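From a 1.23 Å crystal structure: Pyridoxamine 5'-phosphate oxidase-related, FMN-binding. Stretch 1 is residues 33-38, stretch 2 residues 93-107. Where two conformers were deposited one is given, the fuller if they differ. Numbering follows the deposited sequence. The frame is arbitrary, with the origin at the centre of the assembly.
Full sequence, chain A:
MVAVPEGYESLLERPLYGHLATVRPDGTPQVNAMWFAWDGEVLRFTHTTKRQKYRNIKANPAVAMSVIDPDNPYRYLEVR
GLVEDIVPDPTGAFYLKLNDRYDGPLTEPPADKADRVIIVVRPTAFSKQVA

Stretch 1 (33-38) AMWFAW
Stretch 2, residues 93-107: AFYLKLNDRYDGPLT

A short, extended segment lies against the C-terminal end of a helix and the loop that follows it, held by an aromatic stack, a leucine contact and three hydrogen bonds to the backbone of one phenylalanine. Stretch 1 is extended throughout, phi from -70° to -140° and psi from 129° to 162° (W35 -70/149, F36 -140/162), with strand at 33-34 and 37-38. Stretch 2 is helical over 93-101. The segment runs across the helix rather than along it, and W35 CA and L98 CA, the closest CA pair, are 6.6 Å apart.

The helix ends in a Schellman motif. D103 takes a positive phi (47/45), G104 N bonds back to N99 O at 2.9 Å and D103 N to D100 O at 3.0 Å, so the chain turns and brings G104 and L106 to the W35 indole. G104 suits this turn because an ideal CB would lie 2.6 Å from W35 CH2 and 2.2 Å from N99 OD1. N99 (chi1 t, chi2 71°) braces the loop: its ND2 donates to G104 O at 3.0 Å, and its OD1 accepts from L106 N at 2.9 Å.

W35 (chi1 m, chi2 -20°) is the most covered residue, with 171 Å² hidden by stretch 2. Its five-membered ring stacks face to face on the Y102 ring (chi1 m, chi2 79°), centroids 3.6 Å apart and planes at 17°; W35 CD1 comes within 3.2 Å of Y102 CD2. Each CB also sits over the other residue's ring. Flat, polarizable rings suit such close packing. Farther along the indole, W35 CZ3 meets L106 CD1 at 3.6 Å, and W35 CH2 lies 3.2 Å from N99 OD1.

Y102 combines this apolar face with a polar tip. F36 N donates to Y102 OH at 3.0 Å, nearly linearly (168°), satisfying a backbone amide. R101 serves the F36 carbonyl: its chain runs out through t, t and then bends (chi3 112°, between wells; chi4 65°), bringing NE to 2.8 Å and NH2 to 2.9 Å from F36 O. F36 (chi1 p, chi2 -89°) starts with its CB pointing away, yet its ring comes back: R101 NH2 lies over one face, 3.6 Å from F36 CE2. R101 CZ is 5.1 Å from the F36 ring centroid, so any cation-pi attraction is weak at most.

L98 (chi1 m, chi2 t) points toward the segment and packs branched hydrocarbon against it: L98 CD2 is 3.5 Å from F36 C and 3.7 Å from A37 CB, and L98 CD1 is 4.3 Å from W35 CB. The A37 methyl also meets F94 (chi1 t, chi2 76°) loosely, at the ring edge, with F94 CZ 4.4 Å from A37 CB.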

# COMPACT_ATOMS: atom_id res chain seq x y z
N ALA A 33 -4.78 1.26 -3.95
CA ALA A 33 -5.27 2.43 -3.21
C ALA A 33 -6.79 2.34 -3.13
O ALA A 33 -7.46 2.09 -4.13
CB ALA A 33 -4.84 3.70 -3.94
N MSE A 34 -7.35 2.56 -1.93
CA MSE A 34 -8.80 2.35 -1.65
C MSE A 34 -9.36 3.48 -0.76
O MSE A 34 -8.68 3.93 0.15
CB MSE A 34 -9.02 1.03 -0.87
CG MSE A 34 -8.51 -0.21 -1.54
SE MSE A 34 -9.56 -0.64 -3.12
CE MSE A 34 -8.84 -2.39 -3.46
N TRP A 35 -10.61 3.88 -0.96
CA TRP A 35 -11.35 4.54 0.11
C TRP A 35 -11.66 3.50 1.19
O TRP A 35 -11.85 2.31 0.89
CB TRP A 35 -12.63 5.15 -0.47
CG TRP A 35 -12.38 6.39 -1.38
CD1 TRP A 35 -11.26 7.19 -1.41
CD2 TRP A 35 -13.31 6.98 -2.29
NE1 TRP A 35 -11.42 8.21 -2.33
CE2 TRP A 35 -12.68 8.10 -2.87
CE3 TRP A 35 -14.60 6.64 -2.70
CZ2 TRP A 35 -13.31 8.90 -3.83
CZ3 TRP A 35 -15.22 7.44 -3.67
CH2 TRP A 35 -14.58 8.56 -4.20
N PHE A 36 -11.73 3.96 2.45
CA PHE A 36 -12.12 3.08 3.53
C PHE A 36 -13.02 3.84 4.48
O PHE A 36 -13.00 5.09 4.54
CB PHE A 36 -10.91 2.46 4.27
CG PHE A 36 -10.08 3.46 5.01
CD1 PHE A 36 -9.03 4.10 4.38
CD2 PHE A 36 -10.37 3.82 6.32
CE1 PHE A 36 -8.27 5.05 5.03
CE2 PHE A 36 -9.63 4.78 6.98
CZ PHE A 36 -8.57 5.38 6.34
N ALA A 37 -13.76 3.09 5.30
CA ALA A 37 -14.51 3.66 6.42
C ALA A 37 -14.07 2.96 7.70
O ALA A 37 -13.87 1.77 7.69
CB ALA A 37 -16.02 3.48 6.22
N TRP A 38 -13.92 3.70 8.78
CA TRP A 38 -13.55 3.18 10.10
C TRP A 38 -14.62 3.58 11.09
O TRP A 38 -14.98 4.75 11.15
CB TRP A 38 -12.21 3.79 10.50
CG TRP A 38 -11.76 3.56 11.93
CD1 TRP A 38 -11.64 4.52 12.93
CD2 TRP A 38 -11.31 2.34 12.51
NE1 TRP A 38 -11.15 3.95 14.07
CE2 TRP A 38 -10.95 2.61 13.85
CE3 TRP A 38 -11.20 1.02 12.03
CZ2 TRP A 38 -10.46 1.63 14.71
CZ3 TRP A 38 -10.72 0.05 12.89
CH2 TRP A 38 -10.36 0.36 14.22
N ALA A 93 -25.40 1.50 -2.13
CA ALA A 93 -25.53 2.45 -1.06
C ALA A 93 -24.26 2.61 -0.23
O ALA A 93 -23.92 3.74 0.16
CB ALA A 93 -26.69 2.06 -0.15
N PHE A 94 -23.55 1.52 0.06
CA PHE A 94 -22.33 1.64 0.84
C PHE A 94 -21.25 2.36 0.01
O PHE A 94 -20.54 3.24 0.52
CB PHE A 94 -21.82 0.29 1.37
CG PHE A 94 -20.50 0.43 2.06
CD1 PHE A 94 -20.41 0.97 3.33
CD2 PHE A 94 -19.33 0.13 1.38
CE1 PHE A 94 -19.15 1.16 3.94
CE2 PHE A 94 -18.10 0.30 1.97
CZ PHE A 94 -18.00 0.84 3.25
N TYR A 95 -21.11 1.96 -1.25
CA TYR A 95 -20.22 2.67 -2.17
C TYR A 95 -20.48 4.19 -2.11
O TYR A 95 -19.53 5.00 -2.06
CB TYR A 95 -20.43 2.10 -3.58
CG TYR A 95 -19.70 2.77 -4.73
CD1 TYR A 95 -20.12 3.99 -5.24
CD2 TYR A 95 -18.60 2.15 -5.33
CE1 TYR A 95 -19.45 4.58 -6.32
CE2 TYR A 95 -17.93 2.72 -6.38
CZ TYR A 95 -18.35 3.94 -6.88
OH TYR A 95 -17.67 4.51 -7.94
N LEU A 96 -21.75 4.60 -2.13
CA LEU A 96 -22.07 6.02 -2.10
C LEU A 96 -21.75 6.69 -0.76
O LEU A 96 -21.35 7.85 -0.74
CB LEU A 96 -23.53 6.25 -2.48
CG LEU A 96 -23.88 5.99 -3.95
CD1 LEU A 96 -25.35 6.33 -4.19
CD2 LEU A 96 -22.99 6.83 -4.88
N LYS A 97 -21.93 5.97 0.35
CA LYS A 97 -21.46 6.50 1.63
C LYS A 97 -19.95 6.77 1.67
O LYS A 97 -19.51 7.77 2.24
CB LYS A 97 -21.84 5.56 2.76
CG LYS A 97 -23.32 5.53 3.08
CD LYS A 97 -23.57 4.62 4.29
CE LYS A 97 -25.04 4.55 4.64
NZ LYS A 97 -25.49 5.83 5.23
N LEU A 98 -19.15 5.87 1.08
CA LEU A 98 -17.69 6.08 1.00
C LEU A 98 -17.39 7.29 0.15
O LEU A 98 -16.61 8.16 0.54
CB LEU A 98 -16.91 4.84 0.48
CG LEU A 98 -16.71 3.70 1.45
CD1 LEU A 98 -15.92 2.65 0.70
CD2 LEU A 98 -15.90 4.24 2.57
N ASN A 99 -18.05 7.41 -1.00
CA ASN A 99 -17.85 8.60 -1.83
C ASN A 99 -18.15 9.88 -1.06
O ASN A 99 -17.39 10.86 -1.13
CB ASN A 99 -18.70 8.56 -3.08
CG ASN A 99 -18.48 9.77 -3.93
OD1 ASN A 99 -17.43 9.90 -4.55
ND2 ASN A 99 -19.43 10.70 -3.91
N ASP A 100 -19.24 9.85 -0.30
CA ASP A 100 -19.62 11.01 0.51
C ASP A 100 -18.55 11.33 1.57
O ASP A 100 -18.24 12.52 1.78
CB ASP A 100 -20.96 10.75 1.18
CG ASP A 100 -21.57 12.01 1.77
OD1 ASP A 100 -21.64 13.05 1.07
OD2 ASP A 100 -22.00 11.93 2.93
N ARG A 101 -18.02 10.31 2.23
CA ARG A 101 -16.95 10.48 3.23
C ARG A 101 -15.74 11.22 2.65
O ARG A 101 -15.03 11.96 3.35
CB ARG A 101 -16.52 9.11 3.80
CG ARG A 101 -15.58 9.22 4.98
CD ARG A 101 -15.38 7.93 5.72
NE ARG A 101 -14.03 7.43 5.56
CZ ARG A 101 -12.92 8.03 5.99
NH1 ARG A 101 -12.96 9.20 6.63
NH2 ARG A 101 -11.76 7.45 5.76
N TYR A 102 -15.49 10.99 1.36
CA TYR A 102 -14.34 11.56 0.67
C TYR A 102 -14.69 12.81 -0.13
O TYR A 102 -13.82 13.36 -0.84
CB TYR A 102 -13.72 10.49 -0.25
CG TYR A 102 -12.91 9.49 0.55
CD1 TYR A 102 -13.53 8.45 1.26
CD2 TYR A 102 -11.53 9.60 0.63
CE1 TYR A 102 -12.79 7.56 2.03
CE2 TYR A 102 -10.76 8.71 1.38
CZ TYR A 102 -11.41 7.69 2.09
OH TYR A 102 -10.69 6.79 2.85
N ASP A 103 -15.96 13.24 -0.06
CA ASP A 103 -16.48 14.32 -0.91
C ASP A 103 -16.09 14.12 -2.38
O ASP A 103 -15.66 15.06 -3.09
CB ASP A 103 -16.07 15.69 -0.36
CG ASP A 103 -16.81 16.02 0.92
OD1 ASP A 103 -18.04 16.24 0.86
OD2 ASP A 103 -16.15 16.07 1.97
N GLY A 104 -16.26 12.89 -2.84
CA GLY A 104 -15.84 12.47 -4.16
C GLY A 104 -16.86 12.77 -5.24
O GLY A 104 -18.01 13.14 -4.94
N PRO A 105 -16.45 12.58 -6.50
CA PRO A 105 -17.33 12.82 -7.63
C PRO A 105 -18.30 11.67 -7.97
O PRO A 105 -19.20 11.86 -8.80
CB PRO A 105 -16.35 13.07 -8.80
CG PRO A 105 -15.06 12.48 -8.38
CD PRO A 105 -15.09 12.19 -6.92
N LEU A 106 -18.11 10.52 -7.31
CA LEU A 106 -18.87 9.28 -7.58
C LEU A 106 -20.19 9.26 -6.82
O LEU A 106 -20.39 8.43 -5.94
CB LEU A 106 -18.05 8.05 -7.18
CG LEU A 106 -16.74 7.72 -7.87
CD1 LEU A 106 -16.01 6.61 -7.12
CD2 LEU A 106 -16.96 7.35 -9.34
N THR A 107 -21.09 10.17 -7.19
CA THR A 107 -22.31 10.41 -6.41
C THR A 107 -23.54 9.62 -6.88
O THR A 107 -24.60 9.70 -6.24
CB THR A 107 -22.65 11.94 -6.34
OG1 THR A 107 -22.55 12.51 -7.65
CG2 THR A 107 -21.70 12.69 -5.42